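Local coordinates for interphotoreceptor retinoid-binding protein (PDB 1J7X) that probably binds and carries retinoids through the extracellular matrix between the photoreceptors and the neighbouring epithelium of the retina, at residues H9-I14 against Q30-L35; N17-A20 against R24-T27; P26-H31 against Y52-L57; E44-K49 against T252-T257. All coordinates share one frame; numbering follows the deposited sequence.

From the N terminus, helix 2-18 runs into a short loop leading into helix 25-31, and contact 2 (17-20 against 24-27) closes that loop. Contact 1 (9-14 against 30-35) closes a wider loop around it, joining the same two helices further from the connection, so contact 2 nests within contact 1. Contact 3 then brings helix 43-58 back onto helix 25-31; its first segment overlaps the second of contact 1 at Gln30 and His31. Contact 4 spans about 200 residues, from the early part of helix 43-58 to the start of strand 254-265, and it crosses contact 3 along the chain. Together they join three N-terminal helices to one another and to the antiparallel sheet.

Contact 1. Residues H9-I14 against Q30-L35; sequences HQLCDI and QHLPNL
Leu32 reaches across to helix 2-18 with a single methyl: CD1 lies 3.9 Å from Cys12 SG and 4.3 Å from Leu11 CD2, so it meets the ends of two consecutive residues at once. Its conformation explains the reach. CG stands anti to the carbonyl carbon (chi1 -70°), and CD1 then carries the chain on in the extended direction, anti to CA (chi2 176°), while CD2 branches off. Cys12 answers with SG likewise anti to its carbonyl carbon (chi1 -74°), and the sulfur serves here as an apolar surface. Leu11 offers only its CD2 branch to Leu32. The backbones stay well apart, with Cys12 CA and Leu32 CA 8.1 Å from each other, so the side chains bridge the gap. The arrangement is a helix-loop-helix: helix 2-18 and helix 25-31 are joined by a short connection and pack side by side, with Leu32 following His31 in the chain. Leu8 and Leu15 of the first helix also touch Leu32, one turn to each side along that helix, and Leu50 of helix 43-58 adds to the apolar cover. Beside this cluster, Cys12 CB packs on Leu29 CD1. Leu11, for its part, also rests on Phe249, and Gln10 NE2 hydrogen-bonds to Gly250 O.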
loop_
_atom_site.group_PDB
_atom_site.type_symbol
_atom_site.label_atom_id
_atom_site.label_comp_id
_atom_site.label_asym_id
_atom_site.label_seq_id
_atom_site.Cartn_x
_atom_site.Cartn_y
_atom_site.Cartn_z
ATOM N N HIS A 9 -1.163 19.109 25.244
ATOM C CA HIS A 9 0.010 18.543 25.903
ATOM C C HIS A 9 0.254 17.083 25.409
ATOM O O HIS A 9 1.324 16.662 25.123
ATOM C CB HIS A 9 -0.201 18.555 27.472
ATOM C CG HIS A 9 0.975 18.105 28.256
ATOM N ND1 HIS A 9 0.915 17.062 29.147
ATOM C CD2 HIS A 9 2.274 18.422 28.151
ATOM C CE1 HIS A 9 2.126 16.807 29.601
ATOM N NE2 HIS A 9 2.966 17.649 29.042
ATOM N N GLN A 10 -0.808 16.323 25.333
ATOM C CA GLN A 10 -0.660 14.941 24.933
ATOM C C GLN A 10 -0.183 14.934 23.452
ATOM O O GLN A 10 0.720 14.150 23.073
ATOM C CB GLN A 10 -1.987 14.263 25.110
ATOM C CG GLN A 10 -2.466 14.026 26.550
ATOM C CD GLN A 10 -3.800 13.209 26.665
ATOM O OE1 GLN A 10 -3.888 12.037 26.208
ATOM N NE2 GLN A 10 -4.837 13.851 27.200
ATOM N N LEU A 11 -0.812 15.766 22.651
ATOM C CA LEU A 11 -0.459 15.832 21.184
ATOM C C LEU A 11 0.998 16.072 20.943
ATOM O O LEU A 11 1.737 15.305 20.260
ATOM C CB LEU A 11 -1.311 16.867 20.471
ATOM C CG LEU A 11 -0.935 17.123 19.026
ATOM C CD1 LEU A 11 -1.126 15.865 18.213
ATOM C CD2 LEU A 11 -1.709 18.264 18.451
ATOM N N CYS A 12 1.522 17.111 21.588
ATOM C CA CYS A 12 2.930 17.395 21.409
ATOM C C CYS A 12 3.817 16.253 21.842
ATOM O O CYS A 12 4.817 16.007 21.195
ATOM C CB CYS A 12 3.290 18.680 22.204
ATOM S SG CYS A 12 2.656 20.103 21.368
ATOM N N ASP A 13 3.451 15.574 22.899
ATOM C CA ASP A 13 4.216 14.441 23.335
ATOM C C ASP A 13 4.128 13.298 22.273
ATOM O O ASP A 13 5.133 12.695 21.895
ATOM C CB ASP A 13 3.669 13.973 24.665
ATOM C CG ASP A 13 4.497 12.872 25.285
ATOM O OD1 ASP A 13 5.746 13.019 25.308
ATOM O OD2 ASP A 13 3.936 11.833 25.782
ATOM N N ILE A 14 2.917 13.022 21.846
ATOM C CA ILE A 14 2.729 11.961 20.889
ATOM C C ILE A 14 3.572 12.244 19.649
ATOM O O ILE A 14 4.246 11.366 19.183
ATOM C CB ILE A 14 1.237 11.893 20.469
ATOM C CG1 ILE A 14 0.281 11.572 21.644
ATOM C CG2 ILE A 14 1.103 10.930 19.329
ATOM C CD1 ILE A 14 0.509 10.334 22.249
ATOM N N GLN A 30 7.144 24.849 18.264
ATOM C CA GLN A 30 7.124 26.320 18.349
ATOM C C GLN A 30 5.724 26.858 18.021
ATOM O O GLN A 30 5.202 27.767 18.702
ATOM C CB GLN A 30 8.102 26.918 17.333
ATOM C CG GLN A 30 9.586 26.692 17.668
ATOM C CD GLN A 30 10.077 27.462 18.868
ATOM O OE1 GLN A 30 9.496 28.543 19.186
ATOM N NE2 GLN A 30 11.174 26.944 19.537
ATOM N N HIS A 31 5.087 26.322 16.976
ATOM C CA HIS A 31 3.850 26.888 16.552
ATOM C C HIS A 31 2.661 26.459 17.417
ATOM O O HIS A 31 1.789 27.238 17.729
ATOM C CB HIS A 31 3.599 26.498 15.112
ATOM C CG HIS A 31 4.354 27.312 14.123
ATOM N ND1 HIS A 31 4.242 28.678 14.039
ATOM C CD2 HIS A 31 5.230 26.947 13.156
ATOM C CE1 HIS A 31 5.002 29.121 13.063
ATOM N NE2 HIS A 31 5.616 28.090 12.508
ATOM N N LEU A 32 2.530 25.178 17.681
ATOM C CA LEU A 32 1.343 24.714 18.364
ATOM C C LEU A 32 0.973 25.466 19.685
ATOM O O LEU A 32 -0.197 25.752 19.921
ATOM C CB LEU A 32 1.441 23.259 18.628
ATOM C CG LEU A 32 1.340 22.383 17.385
ATOM C CD1 LEU A 32 1.528 20.914 17.678
ATOM C CD2 LEU A 32 -0.039 22.635 16.697
ATOM N N PRO A 33 1.923 25.746 20.554
ATOM C CA PRO A 33 1.627 26.452 21.777
ATOM C C PRO A 33 1.341 27.913 21.523
ATOM O O PRO A 33 0.834 28.569 22.391
ATOM C CB PRO A 33 2.925 26.255 22.593
ATOM C CG PRO A 33 3.570 25.101 21.986
ATOM C CD PRO A 33 3.303 25.257 20.548
ATOM N N ASN A 34 1.633 28.395 20.340
ATOM C CA ASN A 34 1.464 29.780 20.014
ATOM C C ASN A 34 0.070 30.137 19.482
ATOM O O ASN A 34 -0.272 31.287 19.401
ATOM C CB ASN A 34 2.592 30.194 19.001
ATOM C CG ASN A 34 2.579 31.694 18.631
ATOM O OD1 ASN A 34 2.670 32.560 19.503
ATOM N ND2 ASN A 34 2.449 31.991 17.311
ATOM N N LEU A 35 -0.674 29.144 19.056
ATOM C CA LEU A 35 -1.953 29.385 18.440
ATOM C C LEU A 35 -2.903 30.074 19.426
ATOM O O LEU A 35 -2.778 29.995 20.581
ATOM C CB LEU A 35 -2.557 28.070 17.995
ATOM C CG LEU A 35 -1.812 27.251 16.929
ATOM C CD1 LEU A 35 -2.609 25.931 16.656
ATOM C CD2 LEU A 35 -1.628 28.028 15.699
#

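Contact 2. Residues N17-A20 against R24-T27; sequences NNYA and RIPT
Tyr19 meets Ile25 and Arg24 along one side of its ring, Ile25 near the CB end and Arg24 near the hydroxyl end. The apolar part is the more snugly covered: Ile25 CD1 comes in at the ring edge, near the ring plane, 4.0 Å from Tyr19 CD2. The ring gets there because CG is anti to the backbone N (chi1 180°), which sends it from the end of helix 2-18 toward the start of the next helix. Thr58, Val258 and Pro259 touch it too, and the tyrosine is buried. The polar end of Arg24, at the margin, is held more loosely. Its extended chain runs past the ring, CD lying 4.0 Å from Tyr19 CE2, and the guanidinium is turned 48° from the ring plane. Arg24 NH1 gives Tyr19 OH only a weak, bent hydrogen bond of 3.2 Å, while the guanidinium also makes a cation-pi contact with Phe21. A phenylalanine at Tyr19 would probably leave both Asp60 OD2 and Arg24 NH1 without this shared mate. The hydroxyl is held mainly by its hydrogen bond with Asp60 OD2, the weak Arg24 bond adding a little, and the nearby guanidinium would probably help to balance the charge of the acid.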
loop_
_atom_site.group_PDB
_atom_site.type_symbol
_atom_site.label_atom_id
_atom_site.label_comp_id
_atom_site.label_asym_id
_atom_site.label_seq_id
_atom_site.Cartn_x
_atom_site.Cartn_y
_atom_site.Cartn_z
ATOM N N ASN A 17 7.489 11.873 19.899
ATOM C CA ASN A 17 7.977 10.515 19.983
ATOM C C ASN A 17 7.567 9.571 18.854
ATOM O O ASN A 17 8.226 8.588 18.660
ATOM C CB ASN A 17 7.526 9.925 21.246
ATOM C CG ASN A 17 8.086 10.692 22.447
ATOM O OD1 ASN A 17 9.314 10.941 22.509
ATOM N ND2 ASN A 17 7.215 11.049 23.382
ATOM N N ASN A 18 6.560 9.942 18.083
ATOM C CA ASN A 18 6.069 9.011 17.023
ATOM C C ASN A 18 5.988 9.482 15.574
ATOM O O ASN A 18 6.043 8.660 14.666
ATOM C CB ASN A 18 4.737 8.468 17.454
ATOM C CG ASN A 18 4.762 7.900 18.880
ATOM O OD1 ASN A 18 4.392 8.568 19.862
ATOM N ND2 ASN A 18 5.041 6.664 18.978
ATOM N N TYR A 19 5.821 10.776 15.356
ATOM C CA TYR A 19 5.546 11.282 14.001
ATOM C C TYR A 19 6.718 10.966 13.086
ATOM O O TYR A 19 7.866 11.432 13.334
ATOM C CB TYR A 19 5.289 12.784 14.041
ATOM C CG TYR A 19 5.011 13.405 12.732
ATOM C CD1 TYR A 19 4.167 12.764 11.813
ATOM C CD2 TYR A 19 5.498 14.629 12.386
ATOM C CE1 TYR A 19 3.838 13.328 10.639
ATOM C CE2 TYR A 19 5.254 15.149 11.103
ATOM C CZ TYR A 19 4.315 14.516 10.257
ATOM O OH TYR A 19 4.052 15.075 9.036
ATOM N N ALA A 20 6.433 10.260 12.001
ATOM C CA ALA A 20 7.502 9.876 11.062
ATOM C C ALA A 20 8.478 10.969 10.649
ATOM O O ALA A 20 9.648 10.693 10.424
ATOM C CB ALA A 20 6.936 9.306 9.820
ATOM N N ARG A 24 10.249 17.701 11.565
ATOM C CA ARG A 24 9.260 18.735 11.657
ATOM C C ARG A 24 8.902 19.087 13.102
ATOM O O ARG A 24 8.213 20.056 13.329
ATOM C CB ARG A 24 7.956 18.326 10.884
ATOM C CG ARG A 24 8.249 18.195 9.370
ATOM C CD ARG A 24 7.178 17.661 8.585
ATOM N NE ARG A 24 7.481 17.572 7.162
ATOM C CZ ARG A 24 6.602 17.096 6.267
ATOM N NH1 ARG A 24 5.405 16.680 6.678
ATOM N NH2 ARG A 24 6.900 17.055 4.996
ATOM N N ILE A 25 9.385 18.295 14.068
ATOM C CA ILE A 25 8.965 18.438 15.427
ATOM C C ILE A 25 9.369 19.810 16.018
ATOM O O ILE A 25 8.549 20.440 16.681
ATOM C CB ILE A 25 9.494 17.328 16.267
ATOM C CG1 ILE A 25 8.945 15.966 15.791
ATOM C CG2 ILE A 25 9.176 17.530 17.711
ATOM C CD1 ILE A 25 7.445 15.846 15.721
ATOM N N PRO A 26 10.620 20.239 15.802
ATOM C CA PRO A 26 11.015 21.550 16.382
ATOM C C PRO A 26 10.053 22.652 16.064
ATOM O O PRO A 26 9.532 23.315 16.963
ATOM C CB PRO A 26 12.388 21.750 15.802
ATOM C CG PRO A 26 12.927 20.425 15.636
ATOM C CD PRO A 26 11.757 19.596 15.062
ATOM N N THR A 27 9.751 22.823 14.777
ATOM C CA THR A 27 8.810 23.822 14.309
ATOM C C THR A 27 7.364 23.680 14.814
ATOM O O THR A 27 6.677 24.685 15.162
ATOM C CB THR A 27 8.885 23.842 12.797
ATOM O OG1 THR A 27 10.177 24.325 12.483
ATOM C CG2 THR A 27 7.947 24.877 12.206
#

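Contact 3. Residues P26-H31 against Y52-L57; sequences PTLLQH and YELQSL
Leu57 forks against helix 25-31: CD1 is shared by Leu28 and His31 CB, and CD2 turns to the imidazole. In the aliphatic part, Leu57 CD1 sits 3.9 Å from Leu28 CD2, which also meets Leu54 CD2 at 4.0 Å. Leu54 lies roughly perpendicular to Leu28, while Leu57 runs alongside it in the reverse sense. The histidine contacts come next. Leu57 CD1 approaches His31 CB at 3.6 Å, and Leu57 CD2 comes obliquely to the imidazole, 3.6 Å from His31 CD2. Leu57 can do both because its CG is anti to the carbonyl carbon (chi1 -62°), which brings the fork to His31. Replacing His31 by an alanine would probably open a gap over Leu57 CD2 and leave that methyl less covered. Polar groups stay at the margin: His31 ND1 and Glu53 OE2 are 5.7 Å apart, near but not in contact. Within helix 43-58, Ser56 OG hydrogen-bonds back to Tyr52 O at 2.9 Å, tilted 31° from the carbonyl plane, while Ser56 N comes to the same oxygen from the opposite face. The short helical segments run roughly antiparallel, at 142°, with axes 11.2 Å apart at their closest. Helix 25-31 packs against both helix 2-18 and helix 43-58, and past the latter Leu54 rests on Leu63, just before strand 64-67.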
loop_
_atom_site.group_PDB
_atom_site.type_symbol
_atom_site.label_atom_id
_atom_site.label_comp_id
_atom_site.label_asym_id
_atom_site.label_seq_id
_atom_site.Cartn_x
_atom_site.Cartn_y
_atom_site.Cartn_z
ATOM N N PRO A 26 10.620 20.239 15.802
ATOM C CA PRO A 26 11.015 21.550 16.382
ATOM C C PRO A 26 10.053 22.652 16.064
ATOM O O PRO A 26 9.532 23.315 16.963
ATOM C CB PRO A 26 12.388 21.750 15.802
ATOM C CG PRO A 26 12.927 20.425 15.636
ATOM C CD PRO A 26 11.757 19.596 15.062
ATOM N N THR A 27 9.751 22.823 14.777
ATOM C CA THR A 27 8.810 23.822 14.309
ATOM C C THR A 27 7.364 23.680 14.814
ATOM O O THR A 27 6.677 24.685 15.162
ATOM C CB THR A 27 8.885 23.842 12.797
ATOM O OG1 THR A 27 10.177 24.325 12.483
ATOM C CG2 THR A 27 7.947 24.877 12.206
ATOM N N LEU A 28 6.920 22.428 14.942
ATOM C CA LEU A 28 5.592 22.149 15.430
ATOM C C LEU A 28 5.517 22.519 16.914
ATOM O O LEU A 28 4.487 23.009 17.411
ATOM C CB LEU A 28 5.312 20.674 15.283
ATOM C CG LEU A 28 4.904 20.304 13.907
ATOM C CD1 LEU A 28 4.962 18.718 13.756
ATOM C CD2 LEU A 28 3.504 20.765 13.642
ATOM N N LEU A 29 6.611 22.253 17.623
ATOM C CA LEU A 29 6.662 22.579 19.079
ATOM C C LEU A 29 6.724 24.117 19.282
ATOM O O LEU A 29 6.322 24.636 20.360
ATOM C CB LEU A 29 7.890 21.894 19.775
ATOM C CG LEU A 29 7.638 20.482 20.306
ATOM C CD1 LEU A 29 6.702 20.490 21.520
ATOM C CD2 LEU A 29 7.015 19.643 19.311
ATOM N N GLN A 30 7.144 24.849 18.264
ATOM C CA GLN A 30 7.124 26.320 18.349
ATOM C C GLN A 30 5.724 26.858 18.021
ATOM O O GLN A 30 5.202 27.767 18.702
ATOM C CB GLN A 30 8.102 26.918 17.333
ATOM C CG GLN A 30 9.586 26.692 17.668
ATOM C CD GLN A 30 10.077 27.462 18.868
ATOM O OE1 GLN A 30 9.496 28.543 19.186
ATOM N NE2 GLN A 30 11.174 26.944 19.537
ATOM N N HIS A 31 5.087 26.322 16.976
ATOM C CA HIS A 31 3.850 26.888 16.552
ATOM C C HIS A 31 2.661 26.459 17.417
ATOM O O HIS A 31 1.789 27.238 17.729
ATOM C CB HIS A 31 3.599 26.498 15.112
ATOM C CG HIS A 31 4.354 27.312 14.123
ATOM N ND1 HIS A 31 4.242 28.678 14.039
ATOM C CD2 HIS A 31 5.230 26.947 13.156
ATOM C CE1 HIS A 31 5.002 29.121 13.063
ATOM N NE2 HIS A 31 5.616 28.090 12.508
ATOM N N TYR A 52 -6.381 21.926 11.015
ATOM C CA TYR A 52 -6.026 22.998 10.000
ATOM C C TYR A 52 -4.635 23.467 10.187
ATOM O O TYR A 52 -3.824 23.647 9.236
ATOM C CB TYR A 52 -6.935 24.222 10.171
ATOM C CG TYR A 52 -6.978 25.095 8.893
ATOM C CD1 TYR A 52 -7.572 24.566 7.718
ATOM C CD2 TYR A 52 -6.519 26.344 8.870
ATOM C CE1 TYR A 52 -7.702 25.307 6.513
ATOM C CE2 TYR A 52 -6.603 27.111 7.686
ATOM C CZ TYR A 52 -7.169 26.567 6.486
ATOM O OH TYR A 52 -7.395 27.308 5.238
ATOM N N GLU A 53 -4.255 23.652 11.461
ATOM C CA GLU A 53 -2.899 24.045 11.768
ATOM C C GLU A 53 -1.896 22.981 11.424
ATOM O O GLU A 53 -0.887 23.253 10.772
ATOM C CB GLU A 53 -2.786 24.471 13.233
ATOM C CG GLU A 53 -1.678 25.482 13.439
ATOM C CD GLU A 53 -1.869 26.725 12.551
ATOM O OE1 GLU A 53 -3.011 27.229 12.507
ATOM O OE2 GLU A 53 -0.858 27.129 11.895
ATOM N N LEU A 54 -2.179 21.712 11.795
ATOM C CA LEU A 54 -1.247 20.683 11.428
ATOM C C LEU A 54 -1.012 20.569 9.913
ATOM O O LEU A 54 0.118 20.382 9.484
ATOM C CB LEU A 54 -1.656 19.303 11.977
ATOM C CG LEU A 54 -1.552 19.195 13.568
ATOM C CD1 LEU A 54 -2.268 17.990 14.029
ATOM C CD2 LEU A 54 -0.091 19.138 14.002
ATOM N N GLN A 55 -2.079 20.643 9.135
ATOM C CA GLN A 55 -1.931 20.490 7.669
ATOM C C GLN A 55 -1.202 21.710 7.095
ATOM O O GLN A 55 -0.402 21.600 6.211
ATOM C CB GLN A 55 -3.279 20.350 7.024
ATOM C CG GLN A 55 -3.993 19.062 7.293
ATOM C CD GLN A 55 -3.032 17.823 7.096
ATOM O OE1 GLN A 55 -2.355 17.698 6.025
ATOM N NE2 GLN A 55 -2.843 17.031 8.173
ATOM N N SER A 56 -1.373 22.883 7.711
ATOM C CA SER A 56 -0.623 24.039 7.223
ATOM C C SER A 56 0.842 23.930 7.448
ATOM O O SER A 56 1.688 24.281 6.650
ATOM C CB SER A 56 -1.162 25.281 7.888
ATOM O OG SER A 56 -2.476 25.513 7.484
ATOM N N LEU A 57 1.182 23.327 8.546
ATOM C CA LEU A 57 2.519 23.157 8.923
ATOM C C LEU A 57 3.166 21.922 8.436
ATOM O O LEU A 57 4.410 21.933 8.341
ATOM C CB LEU A 57 2.563 23.104 10.438
ATOM C CG LEU A 57 2.074 24.383 11.111
ATOM C CD1 LEU A 57 2.191 24.245 12.612
ATOM C CD2 LEU A 57 3.032 25.564 10.599
#

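Contact 4. Residues E44-K49 against T252-T257; sequences EDIAAK and TQLSVT
Leu254 spreads its two methyls over neighbouring residues of helix 43-58. CD1 faces Ile46 CG2 at 4.3 Å and CD2 faces Ala47 CB at 4.2 Å, both loose van der Waals contacts. Leu254 points at the helix from its strand, and its CG, anti to the carbonyl carbon (chi1 -70°), sets the two methyls across Ile46 and Ala47. CB of Ile46 is directed at the strand, but CG1 and CD1 bend off, leaving CG2 to make the contact. Ala47, with only a methyl, lets the strand come in to 7.7 Å between its CA and Leu254 CA. Just before the strand, Thr252 makes an ST turn: its OG1 takes a fairly straight hydrogen bond of 2.9 Å from Leu254 N, and also hydrogen-bonds to Phe249 O. Gln253 N reaches Glu43 OE2, a polar link beside the apolar one. Two residues along, Val256 turns the same way as Leu254 and meets helix 2-18, touching Leu11, while Ser255 lies on the far face of the strand, near Val246. Strand 254-265 pairs with strand 64-67 and strand 244-248, so this is a two-layer packing of helices on one face of an antiparallel sheet.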
loop_
_atom_site.group_PDB
_atom_site.type_symbol
_atom_site.label_atom_id
_atom_site.label_comp_id
_atom_site.label_asym_id
_atom_site.label_seq_id
_atom_site.Cartn_x
_atom_site.Cartn_y
_atom_site.Cartn_z
ATOM N N GLU A 44 -14.951 18.825 18.729
ATOM C CA GLU A 44 -15.028 19.054 17.311
ATOM C C GLU A 44 -14.214 20.267 16.887
ATOM O O GLU A 44 -13.512 20.204 15.841
ATOM C CB GLU A 44 -16.495 19.193 16.859
ATOM C CG GLU A 44 -16.718 19.236 15.304
ATOM C CD GLU A 44 -18.206 19.156 14.881
ATOM O OE1 GLU A 44 -18.874 18.091 15.106
ATOM O OE2 GLU A 44 -18.729 20.167 14.323
ATOM N N ASP A 45 -14.334 21.361 17.639
ATOM C CA ASP A 45 -13.595 22.566 17.307
ATOM C C ASP A 45 -12.116 22.347 17.488
ATOM O O ASP A 45 -11.326 22.794 16.635
ATOM C CB ASP A 45 -14.019 23.702 18.185
ATOM C CG ASP A 45 -15.511 23.989 18.120
ATOM O OD1 ASP A 45 -16.126 23.919 17.021
ATOM O OD2 ASP A 45 -16.105 24.388 19.170
ATOM N N ILE A 46 -11.745 21.681 18.594
ATOM C CA ILE A 46 -10.339 21.360 18.815
ATOM C C ILE A 46 -9.742 20.534 17.693
ATOM O O ILE A 46 -8.675 20.834 17.175
ATOM C CB ILE A 46 -10.168 20.626 20.131
ATOM C CG1 ILE A 46 -10.392 21.615 21.276
ATOM C CG2 ILE A 46 -8.838 20.101 20.274
ATOM C CD1 ILE A 46 -11.684 22.399 21.226
ATOM N N ALA A 47 -10.440 19.507 17.292
ATOM C CA ALA A 47 -9.945 18.674 16.202
ATOM C C ALA A 47 -9.778 19.514 14.901
ATOM O O ALA A 47 -8.711 19.563 14.231
ATOM C CB ALA A 47 -10.902 17.513 15.969
ATOM N N ALA A 48 -10.818 20.271 14.583
ATOM C CA ALA A 48 -10.767 21.082 13.387
ATOM C C ALA A 48 -9.671 22.123 13.402
ATOM O O ALA A 48 -8.926 22.317 12.448
ATOM C CB ALA A 48 -12.132 21.712 13.075
ATOM N N LYS A 49 -9.525 22.794 14.557
ATOM C CA LYS A 49 -8.506 23.784 14.619
ATOM C C LYS A 49 -7.092 23.200 14.492
ATOM O O LYS A 49 -6.262 23.771 13.832
ATOM C CB LYS A 49 -8.646 24.521 15.988
ATOM C CG LYS A 49 -7.622 25.589 16.207
ATOM C CD LYS A 49 -7.612 26.676 15.162
ATOM C CE LYS A 49 -6.566 27.771 15.405
ATOM N NZ LYS A 49 -6.350 28.660 14.167
ATOM N N THR A 252 -10.974 12.033 26.771
ATOM C CA THR A 252 -11.716 12.708 25.718
ATOM C C THR A 252 -12.282 11.708 24.777
ATOM O O THR A 252 -11.945 10.565 24.848
ATOM C CB THR A 252 -10.805 13.587 24.876
ATOM O OG1 THR A 252 -10.085 12.755 23.948
ATOM C CG2 THR A 252 -9.762 14.346 25.776
ATOM N N GLN A 253 -13.118 12.188 23.886
ATOM C CA GLN A 253 -13.729 11.406 22.824
ATOM C C GLN A 253 -12.919 11.564 21.502
ATOM O O GLN A 253 -13.484 11.384 20.418
ATOM C CB GLN A 253 -15.167 11.898 22.575
ATOM C CG GLN A 253 -16.195 11.721 23.786
ATOM C CD GLN A 253 -16.408 10.285 24.199
ATOM O OE1 GLN A 253 -15.783 9.804 25.145
ATOM N NE2 GLN A 253 -17.310 9.590 23.489
ATOM N N LEU A 254 -11.687 12.021 21.642
ATOM C CA LEU A 254 -10.780 12.299 20.479
ATOM C C LEU A 254 -9.621 11.447 20.454
ATOM O O LEU A 254 -9.181 10.923 21.441
ATOM C CB LEU A 254 -10.260 13.760 20.487
ATOM C CG LEU A 254 -11.311 14.806 20.186
ATOM C CD1 LEU A 254 -10.658 16.213 20.304
ATOM C CD2 LEU A 254 -11.899 14.633 18.870
ATOM N N SER A 255 -9.070 11.273 19.251
ATOM C CA SER A 255 -7.833 10.550 19.101
ATOM C C SER A 255 -7.022 11.155 17.984
ATOM O O SER A 255 -7.558 12.045 17.209
ATOM C CB SER A 255 -8.106 9.103 18.789
ATOM O OG SER A 255 -8.587 9.060 17.469
ATOM N N VAL A 256 -5.760 10.772 17.933
ATOM C CA VAL A 256 -4.914 11.205 16.824
ATOM C C VAL A 256 -4.248 10.043 16.069
ATOM O O VAL A 256 -3.661 9.151 16.632
ATOM C CB VAL A 256 -3.882 12.304 17.254
ATOM C CG1 VAL A 256 -2.816 11.672 18.148
ATOM C CG2 VAL A 256 -3.169 12.928 16.048
ATOM N N THR A 257 -4.355 10.011 14.723
ATOM C CA THR A 257 -3.662 9.050 13.916
ATOM C C THR A 257 -2.453 9.669 13.421
ATOM O O THR A 257 -2.481 10.808 12.893
ATOM C CB THR A 257 -4.493 8.620 12.637
ATOM O OG1 THR A 257 -5.727 8.093 13.037
ATOM C CG2 THR A 257 -3.756 7.521 11.859
#